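Long-range contacts in Lmo0131 protein (Listeria monocytogenes, PDB 4Q6J), which is of unknown function but folds as an EAL domain, a TIM-barrel family whose members are generally credited with hydrolysing cyclic di-GMP: residues Thr9-Ala14 and Val42-Ala47; Ser89-Ile94 and Glu123-Glu128; Val150-Asp155 and Leu170-Val175; Gly206-Thr211 and Lys227-Gln232. One frame throughout, in Å; residues are numbered along the deposited sequence. Where two conformers were deposited one is given.

Contact 1. Residues Thr9-Ala14 and Val42-Ala47; sequences TEIWDA and VRLKTA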
loop_
_atom_site.group_PDB
_atom_site.type_symbol
_atom_site.label_atom_id
_atom_site.label_comp_id
_atom_site.label_asym_id
_atom_site.label_seq_id
_atom_site.Cartn_x
_atom_site.Cartn_y
_atom_site.Cartn_z
ATOM N N THR B 9 4.047 -25.899 10.421
ATOM C CA THR B 9 3.107 -26.960 10.772
ATOM C C THR B 9 2.496 -26.852 12.170
ATOM O O THR B 9 1.289 -26.891 12.323
ATOM C CB THR B 9 3.811 -28.297 10.694
ATOM O OG1 THR B 9 4.196 -28.568 9.331
ATOM C CG2 THR B 9 2.905 -29.376 11.213
ATOM N N GLU B 10 3.345 -26.720 13.182
ATOM C CA GLU B 10 2.892 -26.586 14.560
ATOM C C GLU B 10 1.945 -25.387 14.736
ATOM O O GLU B 10 0.941 -25.465 15.442
ATOM C CB GLU B 10 4.098 -26.463 15.468
ATOM C CG GLU B 10 3.764 -26.061 16.867
ATOM C CD GLU B 10 4.976 -26.116 17.784
ATOM O OE1 GLU B 10 6.026 -26.688 17.380
ATOM O OE2 GLU B 10 4.870 -25.581 18.914
ATOM N N ILE B 11 2.265 -24.287 14.063
ATOM C CA ILE B 11 1.365 -23.125 13.988
ATOM C C ILE B 11 -0.016 -23.445 13.394
ATOM O O ILE B 11 -1.026 -23.238 14.050
ATOM C CB ILE B 11 2.033 -21.930 13.243
ATOM C CG1 ILE B 11 3.130 -21.327 14.131
ATOM C CG2 ILE B 11 1.006 -20.883 12.839
ATOM C CD1 ILE B 11 3.938 -20.257 13.504
ATOM N N TRP B 12 -0.025 -23.998 12.191
ATOM C CA TRP B 12 -1.243 -24.286 11.457
ATOM C C TRP B 12 -2.101 -25.262 12.249
ATOM O O TRP B 12 -3.302 -25.155 12.241
ATOM C CB TRP B 12 -0.914 -24.800 10.040
ATOM C CG TRP B 12 -0.527 -23.700 9.103
ATOM C CD1 TRP B 12 0.160 -22.589 9.415
ATOM C CD2 TRP B 12 -0.824 -23.604 7.699
ATOM N NE1 TRP B 12 0.312 -21.796 8.318
ATOM C CE2 TRP B 12 -0.286 -22.394 7.247
ATOM C CE3 TRP B 12 -1.502 -24.420 6.788
ATOM C CZ2 TRP B 12 -0.384 -21.983 5.926
ATOM C CZ3 TRP B 12 -1.594 -24.004 5.480
ATOM C CH2 TRP B 12 -1.049 -22.793 5.063
ATOM N N ASP B 13 -1.554 -26.235 12.968
ATOM C CA ASP B 13 -2.382 -27.146 13.745
ATOM C C ASP B 13 -3.004 -26.447 14.952
ATOM O O ASP B 13 -4.111 -26.788 15.362
ATOM C CB ASP B 13 -1.614 -28.390 14.165
ATOM C CG ASP B 13 -2.532 -29.582 14.387
ATOM O OD1 ASP B 13 -3.732 -29.488 14.032
ATOM O OD2 ASP B 13 -2.053 -30.615 14.900
ATOM N N ALA B 14 -2.313 -25.460 15.513
ATOM C CA ALA B 14 -2.887 -24.707 16.625
ATOM C C ALA B 14 -4.079 -23.858 16.153
ATOM O O ALA B 14 -5.101 -23.783 16.786
ATOM C CB ALA B 14 -1.839 -23.861 17.278
ATOM N N VAL B 42 -5.163 -10.845 21.374
ATOM C CA VAL B 42 -5.189 -12.278 21.082
ATOM C C VAL B 42 -3.782 -12.887 21.030
ATOM O O VAL B 42 -2.823 -12.241 20.613
ATOM C CB VAL B 42 -5.962 -12.609 19.779
ATOM C CG1 VAL B 42 -5.070 -12.439 18.555
ATOM C CG2 VAL B 42 -6.549 -14.001 19.842
ATOM N N ARG B 43 -3.677 -14.129 21.492
ATOM C CA ARG B 43 -2.456 -14.909 21.428
ATOM C C ARG B 43 -2.818 -16.255 20.855
ATOM O O ARG B 43 -3.964 -16.688 20.955
ATOM C CB ARG B 43 -1.874 -15.131 22.826
ATOM C CG ARG B 43 -1.478 -13.878 23.568
ATOM C CD ARG B 43 -0.677 -13.044 22.659
ATOM N NE ARG B 43 -0.034 -11.891 23.259
ATOM C CZ ARG B 43 -0.115 -10.673 22.753
ATOM N NH1 ARG B 43 -0.848 -10.475 21.675
ATOM N NH2 ARG B 43 0.526 -9.653 23.328
ATOM N N LEU B 44 -1.840 -16.923 20.258
ATOM C CA LEU B 44 -2.049 -18.280 19.792
ATOM C C LEU B 44 -1.174 -19.160 20.654
ATOM O O LEU B 44 0.036 -18.957 20.735
ATOM C CB LEU B 44 -1.661 -18.447 18.324
ATOM C CG LEU B 44 -1.812 -19.857 17.732
ATOM C CD1 LEU B 44 -3.268 -20.220 17.527
ATOM C CD2 LEU B 44 -1.028 -19.974 16.448
ATOM N N LYS B 45 -1.781 -20.127 21.322
ATOM C CA LYS B 45 -1.019 -21.051 22.131
ATOM C C LYS B 45 -0.750 -22.260 21.264
ATOM O O LYS B 45 -1.694 -22.916 20.836
ATOM C CB LYS B 45 -1.797 -21.463 23.389
ATOM C CG LYS B 45 -0.870 -22.013 24.458
ATOM C CD LYS B 45 -1.569 -22.918 25.437
ATOM C CE LYS B 45 -0.827 -23.022 26.785
ATOM N NZ LYS B 45 0.488 -23.709 26.727
ATOM N N THR B 46 0.527 -22.544 21.002
ATOM C CA THR B 46 0.915 -23.749 20.250
ATOM C C THR B 46 1.454 -24.816 21.190
ATOM O O THR B 46 1.286 -24.731 22.402
ATOM C CB THR B 46 1.991 -23.458 19.217
ATOM O OG1 THR B 46 3.253 -23.346 19.886
ATOM C CG2 THR B 46 1.667 -22.166 18.433
ATOM N N ALA B 47 2.111 -25.818 20.623
ATOM C CA ALA B 47 2.604 -26.925 21.417
ATOM C C ALA B 47 3.722 -26.456 22.322
ATOM O O ALA B 47 3.795 -26.836 23.484
ATOM C CB ALA B 47 3.085 -28.049 20.519
#
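A47 CB lies over one face of the flat E10 carboxylate, displaced toward OE2 and 3.4 Å from that oxygen. OE2 also faces the hydroxyl of T46, with T46 OG1 2.9 Å away. T46 OG1 has a second possible acceptor in T49 O, and it receives the backbone N-H of T48; OE2 in turn is hydrogen-bonded to T48 OG1, so this oxygen sits among the polar groups of the turn that follows the strand. E10 reaches there with CG anti to its backbone N (chi1 169°) and an extended chain, crossing the T46 side chain at about a right angle; T46 CB comes 3.9 Å from E10 CG.

The contact sets the N-terminal helix 8-16 of the EAL barrel against the C-terminal end of strand 35-45, one arm of the antiparallel pair 20-29/35-45. The axes of the short segments 9-14 and 42-45 approach to 8.9 Å at 115°. A14 lies where the backbones draw nearest, opposite T46 just past the strand end: its CB lies 3.7 Å from K45 O, 3.9 Å from L44 CD1 and 4.1 Å from T46 CG2. The isobutyl group of L44, with CG anti to the backbone N, also lays CD2 4.2 Å from I11 CG2, one turn back along the helix. F56 of helix 53-62 and Y20 pack on L44 as well, while K45 O is taken by S19 OG. On another side of the helix W12 packs on L184 of the second subunit, and T9 OG1 is hydrogen-bonded to E215 of that same subunit.

Contact 2. Residues Ser89-Ile94 and Glu123-Glu128; sequences SISINI and EIEIIE. With EDO (1,2-ethanediol), chain N.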
loop_
_atom_site.group_PDB
_atom_site.type_symbol
_atom_site.label_atom_id
_atom_site.label_comp_id
_atom_site.label_asym_id
_atom_site.label_seq_id
_atom_site.Cartn_x
_atom_site.Cartn_y
_atom_site.Cartn_z
ATOM N N SER B 89 -13.631 -1.838 31.681
ATOM C CA SER B 89 -13.843 -2.001 30.236
ATOM C C SER B 89 -12.810 -2.933 29.625
ATOM O O SER B 89 -11.709 -3.057 30.125
ATOM C CB SER B 89 -13.845 -0.660 29.498
ATOM O OG SER B 89 -12.548 -0.120 29.447
ATOM N N ILE B 90 -13.198 -3.626 28.562
ATOM C CA ILE B 90 -12.265 -4.449 27.801
ATOM C C ILE B 90 -12.455 -4.164 26.319
ATOM O O ILE B 90 -13.576 -4.184 25.828
ATOM C CB ILE B 90 -12.444 -5.958 28.083
ATOM C CG1 ILE B 90 -12.184 -6.252 29.569
ATOM C CG2 ILE B 90 -11.518 -6.786 27.178
ATOM C CD1 ILE B 90 -12.222 -7.706 29.941
ATOM N N SER B 91 -11.362 -3.882 25.617
ATOM C CA SER B 91 -11.429 -3.663 24.162
ATOM C C SER B 91 -11.112 -4.923 23.359
ATOM O O SER B 91 -10.374 -5.788 23.833
ATOM C CB SER B 91 -10.503 -2.532 23.714
ATOM O OG SER B 91 -9.170 -2.878 23.946
ATOM N N ILE B 92 -11.678 -5.007 22.151
ATOM C CA ILE B 92 -11.302 -6.019 21.169
ATOM C C ILE B 92 -10.900 -5.352 19.865
ATOM O O ILE B 92 -11.496 -4.361 19.451
ATOM C CB ILE B 92 -12.432 -7.038 20.867
ATOM C CG1 ILE B 92 -13.655 -6.345 20.289
ATOM C CG2 ILE B 92 -12.810 -7.825 22.113
ATOM C CD1 ILE B 92 -14.838 -7.267 20.172
ATOM N N ASN B 93 -9.881 -5.912 19.231
ATOM C CA ASN B 93 -9.385 -5.394 17.980
ATOM C C ASN B 93 -10.197 -5.956 16.853
ATOM O O ASN B 93 -10.274 -7.174 16.685
ATOM C CB ASN B 93 -7.921 -5.784 17.809
ATOM C CG ASN B 93 -7.037 -5.092 18.798
ATOM O OD1 ASN B 93 -7.395 -4.047 19.338
ATOM N ND2 ASN B 93 -5.892 -5.664 19.061
ATOM N N ILE B 94 -10.820 -5.080 16.084
ATOM C CA ILE B 94 -11.538 -5.518 14.909
ATOM C C ILE B 94 -10.995 -4.753 13.722
ATOM O O ILE B 94 -11.015 -3.532 13.699
ATOM C CB ILE B 94 -13.027 -5.258 15.029
ATOM C CG1 ILE B 94 -13.582 -6.015 16.233
ATOM C CG2 ILE B 94 -13.744 -5.712 13.769
ATOM C CD1 ILE B 94 -15.003 -5.743 16.494
ATOM N N GLU B 123 -15.294 -1.973 24.305
ATOM C CA GLU B 123 -14.723 -1.035 23.352
ATOM C C GLU B 123 -14.311 -1.808 22.081
ATOM O O GLU B 123 -13.592 -2.790 22.157
ATOM C CB GLU B 123 -13.516 -0.346 23.989
ATOM C CG GLU B 123 -12.667 0.441 23.033
ATOM C CD GLU B 123 -11.487 1.121 23.763
ATOM O OE1 GLU B 123 -11.727 1.659 24.860
ATOM O OE2 GLU B 123 -10.335 1.103 23.270
ATOM N N ILE B 124 -14.828 -1.381 20.935
ATOM C CA ILE B 124 -14.343 -1.865 19.650
ATOM C C ILE B 124 -13.198 -0.974 19.241
ATOM O O ILE B 124 -13.380 0.218 19.070
ATOM C CB ILE B 124 -15.420 -1.798 18.562
ATOM C CG1 ILE B 124 -16.521 -2.829 18.827
ATOM C CG2 ILE B 124 -14.815 -1.996 17.176
ATOM C CD1 ILE B 124 -17.680 -2.753 17.851
ATOM N N GLU B 125 -12.015 -1.570 19.117
ATOM C CA GLU B 125 -10.822 -0.861 18.697
ATOM C C GLU B 125 -10.529 -1.182 17.235
ATOM O O GLU B 125 -10.237 -2.318 16.878
ATOM C CB GLU B 125 -9.629 -1.222 19.572
ATOM C CG GLU B 125 -8.352 -0.706 18.971
ATOM C CD GLU B 125 -7.136 -0.939 19.827
ATOM O OE1 GLU B 125 -7.269 -1.266 21.006
ATOM O OE2 GLU B 125 -6.014 -0.780 19.314
ATOM N N ILE B 126 -10.636 -0.178 16.382
ATOM C CA ILE B 126 -10.515 -0.362 14.946
ATOM C C ILE B 126 -9.036 -0.452 14.591
ATOM O O ILE B 126 -8.256 0.442 14.935
ATOM C CB ILE B 126 -11.206 0.796 14.152
ATOM C CG1 ILE B 126 -12.654 0.976 14.609
ATOM C CG2 ILE B 126 -11.105 0.568 12.637
ATOM C CD1 ILE B 126 -13.265 2.245 14.145
ATOM N N ILE B 127 -8.654 -1.543 13.938
ATOM C CA ILE B 127 -7.273 -1.772 13.552
ATOM C C ILE B 127 -7.147 -1.936 12.022
ATOM O O ILE B 127 -8.141 -1.793 11.303
ATOM C CB ILE B 127 -6.624 -2.968 14.330
ATOM C CG1 ILE B 127 -7.255 -4.311 13.960
ATOM C CG2 ILE B 127 -6.672 -2.723 15.797
ATOM C CD1 ILE B 127 -6.366 -5.466 14.273
ATOM N N GLU B 128 -5.933 -2.195 11.529
ATOM C CA GLU B 128 -5.704 -2.456 10.107
ATOM C C GLU B 128 -6.400 -1.446 9.204
ATOM O O GLU B 128 -7.056 -1.801 8.235
ATOM C CB GLU B 128 -6.079 -3.906 9.772
ATOM C CG GLU B 128 -5.191 -4.855 10.556
ATOM C CD GLU B 128 -5.525 -6.337 10.412
ATOM O OE1 GLU B 128 -6.337 -6.691 9.554
ATOM O OE2 GLU B 128 -4.963 -7.164 11.164
HETATM C C1 EDO N . -10.084 4.182 26.793
HETATM O O1 EDO N . -9.801 3.106 25.885
HETATM C C2 EDO N . -9.976 3.724 28.238
HETATM O O2 EDO N . -8.613 3.441 28.571
HETATM O O HOH W 1 -8.002 -0.286 24.065
#
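The carboxylate of E123 and the hydroxyl of S91 meet through water 1, which lies 2.8 Å from both E123 OE2 and S91 OG and 3.3 Å from E125 OE1. E123 OE1 accepts a 2.6 Å bond from O1 of a 1,2-ethanediol, probably from the crystallisation liquor and also hydrogen-bonded to K27, and E123 OE2 is hydrogen-bonded to S153 OG of the next strand. These groups line the inside of the TIM barrel, where 89-95 and 122-127 are adjacent parallel strands. Five backbone bonds join them, from E123 N to I90 O through to I127 N to I94 O. N93 and E125 lie side by side and point the same way into the interior, their amide and carboxylate planes 73° apart, with E39 of strand 35-45 close by. I127 crosses N93 at about a right angle, its CG2 3.9 Å from N93 CB. The other face of the sheet is apolar: I92 packs on helix 66-83, and I94 and I124 on helix 102-115. Chi1 (-60°) sets I94 CG1 beside its backbone N and the extended chi2 (176°) carries CD1 on, to 3.8 Å from I124 CG2.

Contact 3. Residues Val150-Asp155 and Leu170-Val175; sequences VKVSMD and LPIDIV. With EDO (1,2-ethanediol), chain Q.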
loop_
_atom_site.group_PDB
_atom_site.type_symbol
_atom_site.label_atom_id
_atom_site.label_comp_id
_atom_site.label_asym_id
_atom_site.label_seq_id
_atom_site.Cartn_x
_atom_site.Cartn_y
_atom_site.Cartn_z
ATOM N N VAL B 150 -21.921 0.508 23.652
ATOM C CA VAL B 150 -20.543 0.165 23.280
ATOM C C VAL B 150 -19.723 1.377 22.834
ATOM O O VAL B 150 -20.220 2.259 22.110
ATOM C CB VAL B 150 -20.581 -0.898 22.149
ATOM C CG1 VAL B 150 -19.182 -1.269 21.625
ATOM C CG2 VAL B 150 -21.288 -2.127 22.641
ATOM N N LYS B 151 -18.466 1.410 23.266
ATOM C CA LYS B 151 -17.526 2.458 22.838
ATOM C C LYS B 151 -16.685 2.047 21.614
ATOM O O LYS B 151 -16.561 0.857 21.299
ATOM C CB LYS B 151 -16.628 2.857 24.000
ATOM C CG LYS B 151 -17.394 3.280 25.183
ATOM C CD LYS B 151 -17.878 4.691 25.013
ATOM C CE LYS B 151 -18.600 5.197 26.268
ATOM N NZ LYS B 151 -18.996 6.651 26.162
ATOM N N VAL B 152 -16.135 3.045 20.932
ATOM C CA VAL B 152 -15.355 2.841 19.711
ATOM C C VAL B 152 -14.029 3.618 19.744
ATOM O O VAL B 152 -14.004 4.823 19.966
ATOM C CB VAL B 152 -16.157 3.281 18.470
ATOM C CG1 VAL B 152 -15.275 3.253 17.214
ATOM C CG2 VAL B 152 -17.373 2.387 18.293
ATOM N N SER B 153 -12.922 2.910 19.567
ATOM C CA SER B 153 -11.634 3.568 19.496
ATOM C C SER B 153 -10.948 3.244 18.181
ATOM O O SER B 153 -11.420 2.426 17.426
ATOM C CB SER B 153 -10.747 3.148 20.662
ATOM O OG SER B 153 -10.517 1.776 20.633
HETATM N N MSE B 154 -9.819 3.889 17.911
HETATM C CA MSE B 154 -9.046 3.600 16.704
HETATM C C MSE B 154 -7.588 3.573 17.091
HETATM O O MSE B 154 -7.135 4.377 17.898
HETATM C CB MSE B 154 -9.313 4.648 15.602
HETATM C CG MSE B 154 -8.905 6.048 15.963
HETATM SE SE MSE B 154 -9.242 7.419 14.588
HETATM C CE MSE B 154 -7.857 6.819 13.292
ATOM N N ASP B 155 -6.849 2.639 16.518
ATOM C CA ASP B 155 -5.434 2.488 16.858
ATOM C C ASP B 155 -4.526 3.343 15.968
ATOM O O ASP B 155 -4.997 3.972 15.019
ATOM C CB ASP B 155 -5.029 1.023 16.752
ATOM C CG ASP B 155 -4.712 0.614 15.339
ATOM O OD1 ASP B 155 -5.205 1.285 14.402
ATOM O OD2 ASP B 155 -3.968 -0.385 15.154
ATOM N N LEU B 170 -16.026 8.655 11.220
ATOM C CA LEU B 170 -16.500 7.553 12.055
ATOM C C LEU B 170 -16.873 8.068 13.453
ATOM O O LEU B 170 -16.434 9.148 13.846
ATOM C CB LEU B 170 -15.436 6.460 12.135
ATOM C CG LEU B 170 -15.166 5.763 10.810
ATOM C CD1 LEU B 170 -14.129 4.719 11.043
ATOM C CD2 LEU B 170 -16.442 5.167 10.311
ATOM N N PRO B 171 -17.696 7.316 14.201
ATOM C CA PRO B 171 -18.143 7.827 15.502
ATOM C C PRO B 171 -17.188 7.440 16.655
ATOM O O PRO B 171 -17.538 6.766 17.598
ATOM C CB PRO B 171 -19.524 7.194 15.652
ATOM C CG PRO B 171 -19.361 5.891 15.040
ATOM C CD PRO B 171 -18.433 6.100 13.830
ATOM N N ILE B 172 -15.964 7.935 16.557
ATOM C CA ILE B 172 -14.882 7.581 17.457
ATOM C C ILE B 172 -15.022 8.225 18.847
ATOM O O ILE B 172 -15.302 9.417 18.963
ATOM C CB ILE B 172 -13.523 7.989 16.832
ATOM C CG1 ILE B 172 -13.388 7.466 15.402
ATOM C CG2 ILE B 172 -12.390 7.499 17.672
ATOM C CD1 ILE B 172 -13.625 6.010 15.293
ATOM N N ASP B 173 -14.842 7.413 19.896
ATOM C CA ASP B 173 -14.826 7.867 21.292
ATOM C C ASP B 173 -13.392 8.032 21.824
ATOM O O ASP B 173 -13.114 8.922 22.617
ATOM C CB ASP B 173 -15.522 6.856 22.216
ATOM C CG ASP B 173 -16.981 6.651 21.887
ATOM O OD1 ASP B 173 -17.743 7.635 21.945
ATOM O OD2 ASP B 173 -17.367 5.510 21.594
ATOM N N ILE B 174 -12.494 7.144 21.422
ATOM C CA ILE B 174 -11.143 7.122 21.974
ATOM C C ILE B 174 -10.102 7.018 20.856
ATOM O O ILE B 174 -10.197 6.182 19.960
ATOM C CB ILE B 174 -10.956 5.948 22.972
ATOM C CG1 ILE B 174 -11.821 6.138 24.218
ATOM C CG2 ILE B 174 -9.504 5.769 23.355
ATOM C CD1 ILE B 174 -12.665 4.937 24.504
ATOM N N VAL B 175 -9.128 7.914 20.910
ATOM C CA VAL B 175 -7.990 7.879 20.011
ATOM C C VAL B 175 -6.808 7.264 20.732
ATOM O O VAL B 175 -6.432 7.725 21.804
ATOM C CB VAL B 175 -7.609 9.295 19.554
ATOM C CG1 VAL B 175 -6.187 9.326 18.991
ATOM C CG2 VAL B 175 -8.648 9.823 18.555
HETATM C C1 EDO Q . -2.297 -4.323 13.601
HETATM O O1 EDO Q . -2.748 -3.914 14.900
HETATM C C2 EDO Q . -1.621 -3.165 12.884
HETATM O O2 EDO Q . -2.592 -2.169 12.582
HETATM O O HOH W 2 -20.235 8.038 23.235
#
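D173 and K151 cross at about a right angle, the lysine passing its CD 3.6 Å from D173 OD2. That oxygen points its anti lone pair at the strand and accepts V152 N at 2.8 Å. Chi1 (-62°) sets D173 CG beside its backbone N, and chi2 (-60°) turns OD2 to V152 N. D173 N returns the bond to V152 O at 2.7 Å, lying in the carbonyl plane, and I174 N gives the same oxygen a second one, so V152 is gripped through both its N-H and its carbonyl. The other carboxylate oxygen, D173 OD1, has a salt bridge to K146 of helix 136-146 and takes a proton from water 2. K151 NZ, 4.5 Å from OD1, reaches that water only weakly.

The two segments belong to one beta-alpha-beta unit of the barrel, in which helix 163-169 links parallel strands 151-154 and 174-177. An inverse gamma turn centred on P171 leads from the helix toward the second strand. I172 then stands at about a right angle to two side chains of the first: its CD1 touches V152 CG1 at 3.7 Å, and its CG2 touches CG of the selenomethionine M154 at 4.1 Å. M154 bends onward to S163 and Y166 of the connecting helix. On the opposite sheet face S153 CB abuts I174 CB at 3.6 Å, while the S153 hydroxyl is hydrogen-bonded to E123.

Contact 4. Residues Gly206-Thr211 and Lys227-Gln232; sequences GGKVVT and KVDYFQ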
loop_
_atom_site.group_PDB
_atom_site.type_symbol
_atom_site.label_atom_id
_atom_site.label_comp_id
_atom_site.label_asym_id
_atom_site.label_seq_id
_atom_site.Cartn_x
_atom_site.Cartn_y
_atom_site.Cartn_z
ATOM N N GLY B 206 -14.838 15.912 21.905
ATOM C CA GLY B 206 -15.555 15.246 22.968
ATOM C C GLY B 206 -15.143 13.792 23.148
ATOM O O GLY B 206 -15.946 12.958 23.577
ATOM N N GLY B 207 -13.894 13.480 22.825
ATOM C CA GLY B 207 -13.379 12.147 23.050
ATOM C C GLY B 207 -12.250 12.182 24.063
ATOM O O GLY B 207 -12.022 13.214 24.725
ATOM N N LYS B 208 -11.550 11.051 24.183
ATOM C CA LYS B 208 -10.410 10.919 25.062
ATOM C C LYS B 208 -9.273 10.230 24.331
ATOM O O LYS B 208 -9.486 9.604 23.309
ATOM C CB LYS B 208 -10.798 10.137 26.301
ATOM C CG LYS B 208 -11.890 10.867 27.054
ATOM C CD LYS B 208 -12.123 10.401 28.439
ATOM C CE LYS B 208 -13.039 11.372 29.142
ATOM N NZ LYS B 208 -13.341 10.842 30.467
ATOM N N VAL B 209 -8.066 10.343 24.859
ATOM C CA VAL B 209 -6.884 9.807 24.211
ATOM C C VAL B 209 -6.237 8.753 25.094
ATOM O O VAL B 209 -6.112 8.973 26.295
ATOM C CB VAL B 209 -5.856 10.940 24.024
ATOM C CG1 VAL B 209 -4.550 10.396 23.512
ATOM C CG2 VAL B 209 -6.385 11.969 23.070
ATOM N N VAL B 210 -5.799 7.631 24.517
ATOM C CA VAL B 210 -4.970 6.659 25.238
ATOM C C VAL B 210 -3.600 6.680 24.585
ATOM O O VAL B 210 -3.518 6.523 23.383
ATOM C CB VAL B 210 -5.471 5.183 25.126
ATOM C CG1 VAL B 210 -4.486 4.259 25.834
ATOM C CG2 VAL B 210 -6.854 4.993 25.692
ATOM N N THR B 211 -2.527 6.887 25.346
ATOM C CA THR B 211 -1.199 6.774 24.759
ATOM C C THR B 211 -0.601 5.423 25.153
ATOM O O THR B 211 -0.407 5.173 26.326
ATOM C CB THR B 211 -0.275 7.936 25.209
ATOM O OG1 THR B 211 -0.303 8.054 26.632
ATOM C CG2 THR B 211 -0.724 9.238 24.612
ATOM N N LYS B 227 -2.513 16.613 29.136
ATOM C CA LYS B 227 -3.916 16.251 29.265
ATOM C C LYS B 227 -4.300 14.912 28.633
ATOM O O LYS B 227 -5.472 14.681 28.348
ATOM C CB LYS B 227 -4.832 17.391 28.762
ATOM C CG LYS B 227 -4.512 18.792 29.360
ATOM C CD LYS B 227 -5.393 19.896 28.778
ATOM C CE LYS B 227 -4.805 21.282 29.048
ATOM N NZ LYS B 227 -3.625 21.601 28.185
ATOM N N VAL B 228 -3.330 14.021 28.434
ATOM C CA VAL B 228 -3.655 12.675 27.973
ATOM C C VAL B 228 -4.531 12.034 29.041
ATOM O O VAL B 228 -4.246 12.154 30.228
ATOM C CB VAL B 228 -2.385 11.834 27.738
ATOM C CG1 VAL B 228 -2.767 10.443 27.356
ATOM C CG2 VAL B 228 -1.529 12.456 26.639
ATOM N N ASP B 229 -5.595 11.355 28.645
ATOM C CA ASP B 229 -6.511 10.796 29.625
ATOM C C ASP B 229 -6.065 9.452 30.234
ATOM O O ASP B 229 -6.292 9.209 31.399
ATOM C CB ASP B 229 -7.861 10.586 28.975
ATOM C CG ASP B 229 -8.413 11.838 28.380
ATOM O OD1 ASP B 229 -9.088 12.542 29.130
ATOM O OD2 ASP B 229 -8.167 12.118 27.175
ATOM N N TYR B 230 -5.464 8.579 29.418
ATOM C CA TYR B 230 -5.190 7.195 29.817
ATOM C C TYR B 230 -3.846 6.758 29.321
ATOM O O TYR B 230 -3.410 7.193 28.264
ATOM C CB TYR B 230 -6.210 6.219 29.241
ATOM C CG TYR B 230 -7.644 6.591 29.538
ATOM C CD1 TYR B 230 -8.160 6.477 30.817
ATOM C CD2 TYR B 230 -8.486 7.040 28.534
ATOM C CE1 TYR B 230 -9.467 6.821 31.094
ATOM C CE2 TYR B 230 -9.803 7.373 28.795
ATOM C CZ TYR B 230 -10.287 7.261 30.076
ATOM O OH TYR B 230 -11.585 7.587 30.330
ATOM N N PHE B 231 -3.216 5.868 30.078
ATOM C CA PHE B 231 -1.904 5.333 29.735
ATOM C C PHE B 231 -1.940 3.814 29.567
ATOM O O PHE B 231 -2.695 3.118 30.241
ATOM C CB PHE B 231 -0.887 5.634 30.845
ATOM C CG PHE B 231 -0.679 7.108 31.138
ATOM C CD1 PHE B 231 -0.608 8.042 30.109
ATOM C CD2 PHE B 231 -0.551 7.550 32.447
ATOM C CE1 PHE B 231 -0.400 9.383 30.390
ATOM C CE2 PHE B 231 -0.354 8.884 32.716
ATOM C CZ PHE B 231 -0.283 9.791 31.692
ATOM N N GLN B 232 -1.059 3.314 28.715
ATOM C CA GLN B 232 -0.851 1.904 28.542
ATOM C C GLN B 232 0.641 1.701 28.177
ATOM O O GLN B 232 1.207 2.462 27.425
ATOM C CB GLN B 232 -1.782 1.431 27.422
ATOM C CG GLN B 232 -1.775 -0.004 27.112
ATOM C CD GLN B 232 -2.759 -0.316 26.022
ATOM O OE1 GLN B 232 -3.645 0.466 25.735
ATOM N NE2 GLN B 232 -2.609 -1.456 25.415
#
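T211 and V228 meet tip to tip in the dense part of this beta-alpha-beta unit, where helix 217-225 leads from strand 208-211 to the parallel strand 230-231, the last TIM-barrel strand in chain order, which also pairs antiparallel with 20-29. V228 CG1 lies 3.6 Å from T211 CG2 and 3.5 Å from T211 OG1. T211 OG1, between its backbone N and carbonyl carbon (chi1 51°), stands in the plane of the F231 ring at its edge, 3.5 Å from F231 CD1, and is buried with no hydrogen-bond partner in the model. L223 packs on T211, V228 and F231. Toward solvent the contact thins to the exposed K208 chain, which crosses D229 at about a right angle and the Y230 side chain obliquely, its CD 3.4 Å from Y230 OH. Between the two regions D229 OD2 accepts V209 N at 2.9 Å, met on its anti side 30° out of the carboxylate plane, and also binds H203. D229 CB lies 3.6 Å above one face of the Y230 ring, offset toward the rim. T211 N bonds to Y230 O. At the far end Q232 is held by Q25, E39 and K176, with Q232 OE1 3.9 Å from V210 CG1.

Overall arrangement
All four contacts reach one sheet, contact 1 only through strand 35-45. Contacts 2, 3 and 4 follow one another round the barrel wall: the centres of contacts 2 and 3 are 8 Å apart, those of contacts 3 and 4 12 Å apart. E123 OE2 to S153 OG (2.7 Å) joins contact 2 to contact 3, and V175 O to V210 N (2.8 Å) joins contact 3 to contact 4. An aspartate before the second strand grips the first in both 3 and 4. Contact 1 lies apart, near the second subunit, its centre 22 Å from that of contact 2. E39, N93, E125, K176 and Q232 cluster inside the barrel, most toward the C-terminal ends of their strands, consistent with the active-site pocket of EAL phosphodiesterases.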